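PDB 1VL0: DTDP-4-dehydrorhamnose reductase, rfbD ortholog from Clostridium acetobutylicum, which probably catalyses the NAD(P)H-dependent reduction of dTDP-6-deoxy-L-lyxo-4-hexulose to dTDP-L-rhamnose, the reductive step of dTDP-L-rhamnose biosynthesis. Local coordinates for residues T74-C79 with R253-P258; T113-D118 with P133-G138; I157-W162 with T215-C220. All blocks are in the same frame, centred on the assembly; numbering follows the deposited sequence.

Interaction 1: T74-C79 with R253-P258; sequences TAVDKC and RPAKRP. With NAI (1,4-dihydronicotinamide adenine dinucleotide), chain D.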
loop_
_atom_site.group_PDB
_atom_site.type_symbol
_atom_site.label_atom_id
_atom_site.label_comp_id
_atom_site.label_asym_id
_atom_site.label_seq_id
_atom_site.Cartn_x
_atom_site.Cartn_y
_atom_site.Cartn_z
ATOM N N THR A 74 18.200 -9.123 14.922
ATOM C CA THR A 74 18.365 -10.299 14.076
ATOM C C THR A 74 18.422 -11.606 14.830
ATOM O O THR A 74 18.401 -12.644 14.193
ATOM C CB THR A 74 19.622 -10.177 13.182
ATOM O OG1 THR A 74 20.787 -9.801 13.941
ATOM C CG2 THR A 74 19.450 -9.050 12.208
ATOM N N ALA A 75 18.519 -11.565 16.159
ATOM C CA ALA A 75 18.365 -12.781 16.961
ATOM C C ALA A 75 16.938 -13.329 16.774
ATOM O O ALA A 75 15.985 -12.915 17.450
ATOM C CB ALA A 75 18.675 -12.513 18.446
ATOM N N VAL A 76 16.805 -14.280 15.855
ATOM C CA VAL A 76 15.490 -14.746 15.399
ATOM C C VAL A 76 14.681 -15.394 16.511
ATOM O O VAL A 76 13.492 -15.097 16.671
ATOM C CB VAL A 76 15.616 -15.702 14.179
ATOM C CG1 VAL A 76 14.320 -16.425 13.890
ATOM C CG2 VAL A 76 16.079 -14.936 12.965
ATOM N N ASP A 77 15.302 -16.276 17.280
ATOM C CA ASP A 77 14.590 -16.963 18.362
ATOM C C ASP A 77 14.247 -15.989 19.466
ATOM O O ASP A 77 13.163 -16.062 20.018
ATOM C CB ASP A 77 15.425 -18.139 18.916
ATOM C CG ASP A 77 15.638 -19.248 17.882
ATOM O OD1 ASP A 77 14.638 -19.696 17.260
ATOM O OD2 ASP A 77 16.758 -19.732 17.622
ATOM N N LYS A 78 15.169 -15.082 19.794
ATOM C CA LYS A 78 14.921 -14.061 20.829
ATOM C C LYS A 78 13.787 -13.087 20.471
ATOM O O LYS A 78 13.162 -12.529 21.364
ATOM C CB LYS A 78 16.212 -13.266 21.164
ATOM C CG LYS A 78 17.019 -13.822 22.338
ATOM N N CYS A 79 13.532 -12.864 19.182
ATOM C CA CYS A 79 12.392 -12.019 18.770
ATOM C C CYS A 79 11.053 -12.572 19.262
ATOM O O CYS A 79 10.140 -11.811 19.578
ATOM C CB CYS A 79 12.338 -11.854 17.237
ATOM S SG CYS A 79 13.640 -10.819 16.541
ATOM N N ARG A 253 13.711 -25.219 17.657
ATOM C CA ARG A 253 13.974 -23.846 18.118
ATOM C C ARG A 253 12.682 -23.051 18.271
ATOM O O ARG A 253 11.677 -23.404 17.665
ATOM C CB ARG A 253 14.847 -23.109 17.113
ATOM C CG ARG A 253 16.288 -23.579 16.940
ATOM C CD ARG A 253 17.213 -23.516 18.127
ATOM N NE ARG A 253 18.110 -22.376 17.908
ATOM C CZ ARG A 253 18.967 -22.261 16.870
ATOM N NH1 ARG A 253 19.076 -23.227 15.952
ATOM N NH2 ARG A 253 19.727 -21.169 16.741
ATOM N N PRO A 254 12.698 -21.995 19.095
ATOM C CA PRO A 254 11.501 -21.140 19.320
ATOM C C PRO A 254 10.861 -20.520 18.073
ATOM O O PRO A 254 9.642 -20.387 18.022
ATOM C CB PRO A 254 12.021 -20.035 20.259
ATOM C CG PRO A 254 13.192 -20.657 20.963
ATOM C CD PRO A 254 13.829 -21.588 19.955
ATOM N N ALA A 255 11.679 -20.121 17.104
ATOM C CA ALA A 255 11.181 -19.511 15.866
ATOM C C ALA A 255 11.052 -20.540 14.709
ATOM O O ALA A 255 11.974 -21.349 14.471
ATOM C CB ALA A 255 12.085 -18.350 15.449
ATOM N N LYS A 256 9.910 -20.497 14.010
ATOM C CA LYS A 256 9.702 -21.262 12.775
ATOM C C LYS A 256 10.657 -20.748 11.687
ATOM O O LYS A 256 10.704 -19.533 11.413
ATOM C CB LYS A 256 8.237 -21.169 12.266
ATOM C CG LYS A 256 7.187 -21.828 13.175
ATOM C CD LYS A 256 5.745 -21.531 12.720
ATOM N N ARG A 257 11.425 -21.683 11.105
ATOM C CA ARG A 257 12.337 -21.404 9.986
ATOM C C ARG A 257 11.808 -21.990 8.696
ATOM O O ARG A 257 11.250 -23.084 8.705
ATOM C CB ARG A 257 13.720 -21.975 10.272
ATOM C CG ARG A 257 14.561 -21.011 11.091
ATOM C CD ARG A 257 15.491 -21.682 12.014
ATOM N NE ARG A 257 16.256 -20.703 12.778
ATOM C CZ ARG A 257 15.960 -20.284 14.003
ATOM N NH1 ARG A 257 14.868 -20.728 14.643
ATOM N NH2 ARG A 257 16.771 -19.408 14.592
ATOM N N PRO A 258 11.993 -21.280 7.591
ATOM C CA PRO A 258 11.410 -21.686 6.338
ATOM C C PRO A 258 12.117 -22.925 5.821
ATOM O O PRO A 258 13.332 -23.027 5.939
ATOM C CB PRO A 258 11.694 -20.485 5.397
ATOM C CG PRO A 258 12.257 -19.410 6.241
ATOM C CD PRO A 258 12.857 -20.097 7.426
HETATM P PA NAI D . 24.287 -7.131 12.371
HETATM O O1A NAI D . 23.538 -7.859 13.451
HETATM O O2A NAI D . 25.659 -7.692 12.088
HETATM O O5B NAI D . 24.264 -5.575 12.766
HETATM C C5B NAI D . 23.012 -4.995 13.071
HETATM C C4B NAI D . 23.189 -3.686 13.829
HETATM O O4B NAI D . 21.955 -3.319 14.444
HETATM C C3B NAI D . 24.185 -3.723 14.987
HETATM O O3B NAI D . 25.308 -2.911 14.701
HETATM C C2B NAI D . 23.350 -3.184 16.159
HETATM O O2B NAI D . 24.086 -2.515 17.174
HETATM C C1B NAI D . 22.344 -2.332 15.380
HETATM N N9A NAI D . 21.219 -1.724 16.115
HETATM C C8A NAI D . 20.408 -2.378 16.999
HETATM N N7A NAI D . 19.517 -1.493 17.491
HETATM C C5A NAI D . 19.742 -0.268 16.963
HETATM C C6A NAI D . 19.109 0.962 17.151
HETATM N N6A NAI D . 18.097 1.090 17.994
HETATM N N1A NAI D . 19.560 2.063 16.458
HETATM C C2A NAI D . 20.633 1.936 15.570
HETATM N N3A NAI D . 21.277 0.736 15.405
HETATM C C4A NAI D . 20.831 -0.380 16.082
HETATM O O3 NAI D . 23.360 -7.100 11.062
HETATM P PN NAI D . 23.694 -7.727 9.607
HETATM O O1N NAI D . 24.463 -6.769 8.789
HETATM O O2N NAI D . 24.023 -9.159 9.786
HETATM O O5D NAI D . 22.223 -7.562 8.955
HETATM C C5D NAI D . 21.981 -6.463 8.087
HETATM C C4D NAI D . 20.561 -6.522 7.590
HETATM O O4D NAI D . 20.297 -7.758 6.892
HETATM C C3D NAI D . 19.540 -6.408 8.721
HETATM O O3D NAI D . 18.643 -5.421 8.295
HETATM C C2D NAI D . 18.882 -7.784 8.818
HETATM O O2D NAI D . 17.516 -7.836 9.220
HETATM C C1D NAI D . 19.055 -8.274 7.376
HETATM N N1N NAI D . 19.109 -9.729 7.250
HETATM C C2N NAI D . 20.232 -10.393 7.690
HETATM C C3N NAI D . 20.275 -11.778 7.536
HETATM C C7N NAI D . 21.286 -12.587 8.294
HETATM O O7N NAI D . 21.491 -13.911 7.880
HETATM N N7N NAI D . 21.957 -12.050 9.320
HETATM C C4N NAI D . 19.199 -12.453 6.943
HETATM C C5N NAI D . 18.068 -11.765 6.504
HETATM C C6N NAI D . 18.059 -10.384 6.678
#

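Interaction 2: T113-D118 with P133-G138; sequences TDYVFD and PQSAYG. With NAI (1,4-dihydronicotinamide adenine dinucleotide), chain D.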
loop_
_atom_site.group_PDB
_atom_site.type_symbol
_atom_site.label_atom_id
_atom_site.label_comp_id
_atom_site.label_asym_id
_atom_site.label_seq_id
_atom_site.Cartn_x
_atom_site.Cartn_y
_atom_site.Cartn_z
ATOM N N THR A 113 14.433 -9.205 4.647
ATOM C CA THR A 113 14.676 -10.619 4.896
ATOM C C THR A 113 13.773 -11.559 4.104
ATOM O O THR A 113 12.622 -11.268 3.805
ATOM C CB THR A 113 14.588 -10.901 6.434
ATOM O OG1 THR A 113 14.804 -12.300 6.721
ATOM C CG2 THR A 113 13.213 -10.601 6.992
ATOM N N ASP A 114 14.328 -12.709 3.773
ATOM C CA ASP A 114 13.568 -13.880 3.283
ATOM C C ASP A 114 12.562 -14.435 4.278
ATOM O O ASP A 114 11.662 -15.143 3.903
ATOM C CB ASP A 114 14.569 -15.012 2.891
ATOM C CG ASP A 114 15.378 -15.561 4.095
ATOM O OD1 ASP A 114 15.981 -14.766 4.847
ATOM O OD2 ASP A 114 15.465 -16.784 4.360
ATOM N N TYR A 115 12.675 -14.084 5.552
ATOM C CA TYR A 115 11.671 -14.516 6.547
ATOM C C TYR A 115 10.301 -13.833 6.387
ATOM O O TYR A 115 9.381 -14.113 7.137
ATOM C CB TYR A 115 12.174 -14.263 7.981
ATOM C CG TYR A 115 13.063 -15.373 8.546
ATOM C CD1 TYR A 115 14.316 -15.599 8.029
ATOM C CD2 TYR A 115 12.632 -16.172 9.589
ATOM C CE1 TYR A 115 15.118 -16.593 8.528
ATOM C CE2 TYR A 115 13.416 -17.155 10.092
ATOM C CZ TYR A 115 14.675 -17.360 9.553
ATOM O OH TYR A 115 15.488 -18.362 10.040
ATOM N N VAL A 116 10.154 -12.919 5.425
ATOM C CA VAL A 116 8.812 -12.404 5.099
ATOM C C VAL A 116 7.960 -13.449 4.397
ATOM O O VAL A 116 6.762 -13.278 4.298
ATOM C CB VAL A 116 8.831 -11.098 4.282
ATOM C CG1 VAL A 116 9.620 -9.994 5.054
ATOM C CG2 VAL A 116 9.403 -11.282 2.903
ATOM N N PHE A 117 8.579 -14.507 3.901
ATOM C CA PHE A 117 7.879 -15.606 3.218
ATOM C C PHE A 117 7.680 -16.775 4.179
ATOM O O PHE A 117 8.310 -16.802 5.229
ATOM C CB PHE A 117 8.673 -16.010 1.997
ATOM C CG PHE A 117 8.821 -14.896 0.999
ATOM C CD1 PHE A 117 7.724 -14.446 0.276
ATOM C CD2 PHE A 117 10.046 -14.291 0.777
ATOM C CE1 PHE A 117 7.865 -13.451 -0.675
ATOM C CE2 PHE A 117 10.181 -13.271 -0.152
ATOM C CZ PHE A 117 9.086 -12.823 -0.851
ATOM N N ASP A 118 6.751 -17.671 3.871
ATOM C CA ASP A 118 6.402 -18.760 4.799
ATOM C C ASP A 118 7.266 -20.028 4.674
ATOM O O ASP A 118 7.182 -20.907 5.497
ATOM C CB ASP A 118 4.906 -19.135 4.720
ATOM C CG ASP A 118 4.457 -19.600 3.340
ATOM O OD1 ASP A 118 5.295 -19.980 2.489
ATOM O OD2 ASP A 118 3.252 -19.593 3.028
ATOM N N PRO A 133 4.742 -14.132 6.693
ATOM C CA PRO A 133 5.709 -14.416 7.742
ATOM C C PRO A 133 5.104 -15.293 8.821
ATOM O O PRO A 133 3.980 -15.048 9.225
ATOM C CB PRO A 133 6.060 -13.029 8.293
ATOM C CG PRO A 133 4.952 -12.180 7.903
ATOM C CD PRO A 133 4.442 -12.707 6.593
ATOM N N GLN A 134 5.879 -16.274 9.282
ATOM C CA GLN A 134 5.471 -17.204 10.312
ATOM C C GLN A 134 6.298 -17.028 11.573
ATOM O O GLN A 134 6.205 -17.818 12.479
ATOM C CB GLN A 134 5.661 -18.635 9.814
ATOM C CG GLN A 134 4.950 -18.967 8.526
ATOM C CD GLN A 134 3.448 -18.879 8.671
ATOM O OE1 GLN A 134 2.859 -19.465 9.584
ATOM N NE2 GLN A 134 2.822 -18.112 7.775
ATOM N N SER A 135 7.098 -15.981 11.635
ATOM C CA SER A 135 7.914 -15.715 12.805
ATOM C C SER A 135 7.742 -14.266 13.252
ATOM O O SER A 135 7.352 -13.419 12.439
ATOM C CB SER A 135 9.373 -16.002 12.460
ATOM O OG SER A 135 9.896 -15.112 11.491
ATOM N N ALA A 136 8.055 -13.976 14.514
ATOM C CA ALA A 136 8.142 -12.552 14.988
ATOM C C ALA A 136 9.167 -11.731 14.218
ATOM O O ALA A 136 8.960 -10.570 13.877
ATOM C CB ALA A 136 8.463 -12.501 16.458
ATOM N N TYR A 137 10.324 -12.321 13.988
ATOM C CA TYR A 137 11.330 -11.655 13.204
ATOM C C TYR A 137 10.762 -11.284 11.839
ATOM O O TYR A 137 10.844 -10.145 11.411
ATOM C CB TYR A 137 12.549 -12.555 13.050
ATOM C CG TYR A 137 13.612 -11.972 12.152
ATOM C CD1 TYR A 137 14.266 -10.790 12.498
ATOM C CD2 TYR A 137 13.946 -12.579 10.959
ATOM C CE1 TYR A 137 15.222 -10.259 11.670
ATOM C CE2 TYR A 137 14.918 -12.051 10.106
ATOM C CZ TYR A 137 15.541 -10.910 10.443
ATOM O OH TYR A 137 16.505 -10.409 9.589
ATOM N N GLY A 138 10.169 -12.253 11.143
ATOM C CA GLY A 138 9.643 -11.966 9.816
ATOM C C GLY A 138 8.510 -10.939 9.807
ATOM O O GLY A 138 8.412 -10.073 8.934
HETATM P PA NAI D . 24.287 -7.131 12.371
HETATM O O1A NAI D . 23.538 -7.859 13.451
HETATM O O2A NAI D . 25.659 -7.692 12.088
HETATM O O5B NAI D . 24.264 -5.575 12.766
HETATM C C5B NAI D . 23.012 -4.995 13.071
HETATM C C4B NAI D . 23.189 -3.686 13.829
HETATM O O4B NAI D . 21.955 -3.319 14.444
HETATM C C3B NAI D . 24.185 -3.723 14.987
HETATM O O3B NAI D . 25.308 -2.911 14.701
HETATM C C2B NAI D . 23.350 -3.184 16.159
HETATM O O2B NAI D . 24.086 -2.515 17.174
HETATM C C1B NAI D . 22.344 -2.332 15.380
HETATM N N9A NAI D . 21.219 -1.724 16.115
HETATM C C8A NAI D . 20.408 -2.378 16.999
HETATM N N7A NAI D . 19.517 -1.493 17.491
HETATM C C5A NAI D . 19.742 -0.268 16.963
HETATM C C6A NAI D . 19.109 0.962 17.151
HETATM N N6A NAI D . 18.097 1.090 17.994
HETATM N N1A NAI D . 19.560 2.063 16.458
HETATM C C2A NAI D . 20.633 1.936 15.570
HETATM N N3A NAI D . 21.277 0.736 15.405
HETATM C C4A NAI D . 20.831 -0.380 16.082
HETATM O O3 NAI D . 23.360 -7.100 11.062
HETATM P PN NAI D . 23.694 -7.727 9.607
HETATM O O1N NAI D . 24.463 -6.769 8.789
HETATM O O2N NAI D . 24.023 -9.159 9.786
HETATM O O5D NAI D . 22.223 -7.562 8.955
HETATM C C5D NAI D . 21.981 -6.463 8.087
HETATM C C4D NAI D . 20.561 -6.522 7.590
HETATM O O4D NAI D . 20.297 -7.758 6.892
HETATM C C3D NAI D . 19.540 -6.408 8.721
HETATM O O3D NAI D . 18.643 -5.421 8.295
HETATM C C2D NAI D . 18.882 -7.784 8.818
HETATM O O2D NAI D . 17.516 -7.836 9.220
HETATM C C1D NAI D . 19.055 -8.274 7.376
HETATM N N1N NAI D . 19.109 -9.729 7.250
HETATM C C2N NAI D . 20.232 -10.393 7.690
HETATM C C3N NAI D . 20.275 -11.778 7.536
HETATM C C7N NAI D . 21.286 -12.587 8.294
HETATM O O7N NAI D . 21.491 -13.911 7.880
HETATM N N7N NAI D . 21.957 -12.050 9.320
HETATM C C4N NAI D . 19.199 -12.453 6.943
HETATM C C5N NAI D . 18.068 -11.765 6.504
HETATM C C6N NAI D . 18.059 -10.384 6.678
HETATM O O HOH W 1 8.841 -15.950 9.055
#

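Interaction 3: I157-W162 with T215-C220; sequences IVRTAW and TFHCTC. With NAI (1,4-dihydronicotinamide adenine dinucleotide), chain D.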
loop_
_atom_site.group_PDB
_atom_site.type_symbol
_atom_site.label_atom_id
_atom_site.label_comp_id
_atom_site.label_asym_id
_atom_site.label_seq_id
_atom_site.Cartn_x
_atom_site.Cartn_y
_atom_site.Cartn_z
ATOM N N ILE A 157 13.840 -1.321 -1.005
ATOM C CA ILE A 157 13.803 -2.423 -0.023
ATOM C C ILE A 157 14.622 -3.521 -0.639
ATOM O O ILE A 157 14.345 -3.929 -1.764
ATOM C CB ILE A 157 12.360 -2.851 0.272
ATOM C CG1 ILE A 157 11.654 -1.751 1.113
ATOM C CG2 ILE A 157 12.281 -4.192 1.026
ATOM C CD1 ILE A 157 10.200 -1.840 1.037
ATOM N N VAL A 158 15.650 -3.964 0.083
ATOM C CA VAL A 158 16.557 -5.005 -0.401
ATOM C C VAL A 158 16.535 -6.198 0.568
ATOM O O VAL A 158 17.011 -6.079 1.717
ATOM C CB VAL A 158 17.984 -4.484 -0.578
ATOM C CG1 VAL A 158 18.895 -5.586 -1.187
ATOM C CG2 VAL A 158 18.005 -3.193 -1.490
ATOM N N ARG A 159 15.863 -7.276 0.157
ATOM C CA ARG A 159 15.732 -8.479 0.967
ATOM C C ARG A 159 16.937 -9.356 0.781
ATOM O O ARG A 159 17.316 -9.676 -0.338
ATOM C CB ARG A 159 14.466 -9.280 0.610
ATOM C CG ARG A 159 13.191 -8.499 0.706
ATOM C CD ARG A 159 11.981 -9.407 0.645
ATOM N NE ARG A 159 10.722 -8.660 0.741
ATOM C CZ ARG A 159 9.676 -8.763 -0.057
ATOM N NH1 ARG A 159 9.662 -9.595 -1.087
ATOM N NH2 ARG A 159 8.619 -7.999 0.197
ATOM N N THR A 160 17.526 -9.791 1.880
ATOM C CA THR A 160 18.644 -10.695 1.791
ATOM C C THR A 160 18.478 -11.906 2.732
ATOM O O THR A 160 17.438 -12.051 3.376
ATOM C CB THR A 160 19.962 -9.964 1.992
ATOM O OG1 THR A 160 21.042 -10.856 1.637
ATOM C CG2 THR A 160 20.208 -9.593 3.432
ATOM N N ALA A 161 19.480 -12.791 2.764
ATOM C CA ALA A 161 19.371 -14.034 3.535
ATOM C C ALA A 161 20.741 -14.648 3.744
ATOM O O ALA A 161 21.663 -14.398 2.954
ATOM C CB ALA A 161 18.483 -15.048 2.783
ATOM N N TRP A 162 20.852 -15.448 4.809
ATOM C CA TRP A 162 22.024 -16.311 5.048
ATOM C C TRP A 162 23.277 -15.472 4.906
ATOM O O TRP A 162 24.213 -15.818 4.182
ATOM C CB TRP A 162 22.039 -17.456 4.057
ATOM C CG TRP A 162 20.957 -18.447 4.227
ATOM C CD1 TRP A 162 19.687 -18.246 4.736
ATOM C CD2 TRP A 162 21.007 -19.820 3.837
ATOM N NE1 TRP A 162 18.964 -19.417 4.686
ATOM C CE2 TRP A 162 19.757 -20.405 4.171
ATOM C CE3 TRP A 162 22.001 -20.637 3.305
ATOM C CZ2 TRP A 162 19.486 -21.750 3.967
ATOM C CZ3 TRP A 162 21.728 -21.932 3.089
ATOM C CH2 TRP A 162 20.479 -22.497 3.424
ATOM N N THR A 215 11.474 -2.731 -4.632
ATOM C CA THR A 215 11.822 -3.844 -3.808
ATOM C C THR A 215 12.644 -4.854 -4.590
ATOM O O THR A 215 12.213 -5.299 -5.651
ATOM C CB THR A 215 10.532 -4.486 -3.255
ATOM O OG1 THR A 215 9.859 -3.530 -2.403
ATOM C CG2 THR A 215 10.815 -5.701 -2.368
ATOM N N PHE A 216 13.802 -5.219 -4.033
ATOM C CA PHE A 216 14.732 -6.153 -4.671
ATOM C C PHE A 216 15.073 -7.297 -3.735
ATOM O O PHE A 216 15.353 -7.066 -2.592
ATOM C CB PHE A 216 16.045 -5.460 -5.039
ATOM C CG PHE A 216 15.860 -4.323 -6.014
ATOM C CD1 PHE A 216 15.449 -3.073 -5.565
ATOM C CD2 PHE A 216 16.007 -4.530 -7.380
ATOM C CE1 PHE A 216 15.248 -1.960 -6.519
ATOM C CE2 PHE A 216 15.803 -3.461 -8.291
ATOM C CZ PHE A 216 15.399 -2.221 -7.856
ATOM N N HIS A 217 15.149 -8.495 -4.273
ATOM C CA HIS A 217 15.857 -9.609 -3.649
ATOM C C HIS A 217 17.332 -9.567 -4.023
ATOM O O HIS A 217 17.710 -9.250 -5.154
ATOM C CB HIS A 217 15.249 -10.931 -4.135
ATOM C CG HIS A 217 13.871 -11.170 -3.622
ATOM N ND1 HIS A 217 13.078 -12.218 -4.059
ATOM C CD2 HIS A 217 13.121 -10.463 -2.743
ATOM C CE1 HIS A 217 11.927 -12.174 -3.409
ATOM N NE2 HIS A 217 11.919 -11.114 -2.625
ATOM N N CYS A 218 18.188 -9.833 -3.037
ATOM C CA CYS A 218 19.627 -9.836 -3.235
ATOM C C CYS A 218 20.299 -10.887 -2.371
ATOM O O CYS A 218 20.739 -10.596 -1.243
ATOM C CB CYS A 218 20.228 -8.465 -2.925
ATOM S SG CYS A 218 21.964 -8.500 -3.384
ATOM N N THR A 219 20.304 -12.124 -2.887
ATOM C CA THR A 219 21.186 -13.155 -2.426
ATOM C C THR A 219 22.161 -13.562 -3.576
ATOM O O THR A 219 21.959 -13.242 -4.761
ATOM C CB THR A 219 20.400 -14.385 -1.929
ATOM O OG1 THR A 219 19.585 -14.922 -2.985
ATOM C CG2 THR A 219 19.439 -14.000 -0.842
ATOM N N CYS A 220 23.202 -14.304 -3.197
ATOM C CA CYS A 220 24.134 -14.817 -4.170
ATOM C C CYS A 220 23.433 -15.812 -5.113
ATOM O O CYS A 220 22.328 -16.293 -4.836
ATOM C CB CYS A 220 25.396 -15.403 -3.473
ATOM S SG CYS A 220 26.634 -14.141 -2.890
HETATM P PA NAI D . 24.287 -7.131 12.371
HETATM O O1A NAI D . 23.538 -7.859 13.451
HETATM O O2A NAI D . 25.659 -7.692 12.088
HETATM O O5B NAI D . 24.264 -5.575 12.766
HETATM C C5B NAI D . 23.012 -4.995 13.071
HETATM C C4B NAI D . 23.189 -3.686 13.829
HETATM O O4B NAI D . 21.955 -3.319 14.444
HETATM C C3B NAI D . 24.185 -3.723 14.987
HETATM O O3B NAI D . 25.308 -2.911 14.701
HETATM C C2B NAI D . 23.350 -3.184 16.159
HETATM O O2B NAI D . 24.086 -2.515 17.174
HETATM C C1B NAI D . 22.344 -2.332 15.380
HETATM N N9A NAI D . 21.219 -1.724 16.115
HETATM C C8A NAI D . 20.408 -2.378 16.999
HETATM N N7A NAI D . 19.517 -1.493 17.491
HETATM C C5A NAI D . 19.742 -0.268 16.963
HETATM C C6A NAI D . 19.109 0.962 17.151
HETATM N N6A NAI D . 18.097 1.090 17.994
HETATM N N1A NAI D . 19.560 2.063 16.458
HETATM C C2A NAI D . 20.633 1.936 15.570
HETATM N N3A NAI D . 21.277 0.736 15.405
HETATM C C4A NAI D . 20.831 -0.380 16.082
HETATM O O3 NAI D . 23.360 -7.100 11.062
HETATM P PN NAI D . 23.694 -7.727 9.607
HETATM O O1N NAI D . 24.463 -6.769 8.789
HETATM O O2N NAI D . 24.023 -9.159 9.786
HETATM O O5D NAI D . 22.223 -7.562 8.955
HETATM C C5D NAI D . 21.981 -6.463 8.087
HETATM C C4D NAI D . 20.561 -6.522 7.590
HETATM O O4D NAI D . 20.297 -7.758 6.892
HETATM C C3D NAI D . 19.540 -6.408 8.721
HETATM O O3D NAI D . 18.643 -5.421 8.295
HETATM C C2D NAI D . 18.882 -7.784 8.818
HETATM O O2D NAI D . 17.516 -7.836 9.220
HETATM C C1D NAI D . 19.055 -8.274 7.376
HETATM N N1N NAI D . 19.109 -9.729 7.250
HETATM C C2N NAI D . 20.232 -10.393 7.690
HETATM C C3N NAI D . 20.275 -11.778 7.536
HETATM C C7N NAI D . 21.286 -12.587 8.294
HETATM O O7N NAI D . 21.491 -13.911 7.880
HETATM N N7N NAI D . 21.957 -12.050 9.320
HETATM C C4N NAI D . 19.199 -12.453 6.943
HETATM C C5N NAI D . 18.068 -11.765 6.504
HETATM C C6N NAI D . 18.059 -10.384 6.678
#

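Interaction 1: T74-C79 with R253-P258
Asp77 meets two arginines and a backbone amide of the loop 253-258 with its single carboxylate. Arg257 takes it end-on: NH1 reaches Asp77 OD1 at 2.8 Å, nearly straight at 168° and in the guanidinium plane, while NH2 reaches Asp77 OD2 at 3.0 Å from above the carboxylate. The two flat groups are turned 44° apart, so the fork is twisted instead of coplanar. On its anti lone pair Asp77 OD1 also accepts from Ala255 N at 3.0 Å, and together with the two Arg257 bonds this limits rotation of the carboxylate. An aspartate suits the place because its short chain, with CG beside the backbone N (chi1 -65°), holds both oxygens close to the helix while they face the loop.

The tight part is the apolar contact next to this network. Val76 CG1 presses on Ala255 CB at 3.3 Å, closer than usual for two methyl groups, and the same methyl lies over one face of the Arg257 guanidinium. A small residue at Ala255 lets the loop come this near. Arg253 and Pro254, by contrast, are exposed. Arg253 bends at chi2 and chi3 to bring NE to Asp77 OD2 as the second arginine of the network, yet little of its surface is buried against the helix segment; Pro254 CG lies 3.9 Å from Asp77 CB. Two arginines sharing one carboxylate should keep it ionised. The whole is a surface salt-bridge network joining the loop after strand 242-246 to helix 76-81, and the turn leading into that helix carries Thr74, whose OG1 reaches O1A of the cofactor in a weak bond.

Interaction 2: T113-D118 with P133-G138
Tyr115 O, Gln134 N and Ser135 OG all grip one water, water 1, which bridges the two segments where no direct hydrogen bond forms between them. The water donates to Tyr115 O at 2.7 Å, accepts from Gln134 N, and shares a 2.8 Å hydrogen bond with Ser135 OG. That hydroxyl also accepts from Gly138 N at 2.9 Å: standing between the backbone N and the carbonyl carbon (chi1 66°), it turns back over the first turn of helix 136-151 and serves as its N-cap. Tyr115 O also receives a CA-H...O contact from Gly138 CA. Glycine suits this place, since a side chain would point straight at that carbonyl.

Beside the cap, the edge of Tyr137 comes up to the face of Tyr115 in a T-shaped pair, with centroids 5.5 Å apart and planes at 76°. Tyr137 CD2 lies 3.8 Å from Tyr115 CG, while Ser135 OG sits at the edge of the Tyr115 ring. In the loop ahead of the cap, Pro133 packs against Tyr115 O and Val116 O; lacking an N-H, it can approach the latter carbonyl without a bond.

With CG anti to its backbone N (chi1 176°), Tyr137 extends from the helix to the cofactor, where its OH and ribose O2D lie 2.8 Å apart in a hydrogen bond. Thr113 OG1 lies 3.4 Å from Tyr137 CE2, accepts from Tyr115 N in an ST turn, and also approaches NAI C5N at 3.3 Å. Lys141, one helix turn beyond Tyr137, bonds the cofactor too. The placing of Thr113, Tyr137 and Lys141 is consistent with the Ser/Thr-Tyr-Lys site of the short-chain dehydrogenase/reductase family, beside the nicotinamide and its ribose.

Interaction 3: I157-W162 with T215-C220
Strands 157-160 and 215-217 are joined by a ladder of backbone bonds: Phe216 N gives to Ile157 O at 2.7 Å, Arg159 N to Phe216 O at 2.8 Å, and Cys218 N to Arg159 O at 2.8 Å. Beyond the ladder, Thr160 OG1 donates to Cys218 O at 2.9 Å; a threonine suits the spot because its hydroxyl, anti to the backbone N (chi1 -169°), takes up this carbonyl as the strands part. Val158 bonds by its backbone to Gln110 and Ser112, and Thr160 to Ser112 and Asp114. The parallel pairing belongs to the Rossmann-like sheet of this reductase family.

On the face of Arg159 and His217 the extended arginine brings NH1 to His217 NE2, 3.1 Å away and in the plane of both groups, although the planes are turned 46° apart. NE2 thus acts as acceptor, while His217 ND1 makes weak bonds to Ile125 O and Arg264 O, and His217 N gives to Glu127 OE2. Thr215 CG2 sits over the guanidinium centre, and Arg159 NH2 forms a salt bridge with Glu145. On the Val158 side of the sheet, its CG1 meets Cys218 CB in apolar contact. Thr160 also borders the cofactor, its O 3.2 Å from NAI C5N.

All three interactions border one cofactor. Interaction 1 meets a diphosphate oxygen weakly, through Thr74, interaction 2 the nicotinamide ribose and ring, and interaction 3 the ring again, through Thr160 and Ala161 of strand 155-164. Interactions 1 and 2, with centres about 9 Å apart, touch directly: Val76 CG2 packs 3.8 Å from Tyr137 CD2, and Arg257 also lies against Tyr115. Interactions 2 and 3 are about 13 Å apart between centres, and a probable hydrogen bond from Asp114 N to Thr160 O, 3.2 Å long, joins them. Interactions 1 and 3 do not touch, their nearest atoms being about 7 Å apart, and interaction 2 lies against both.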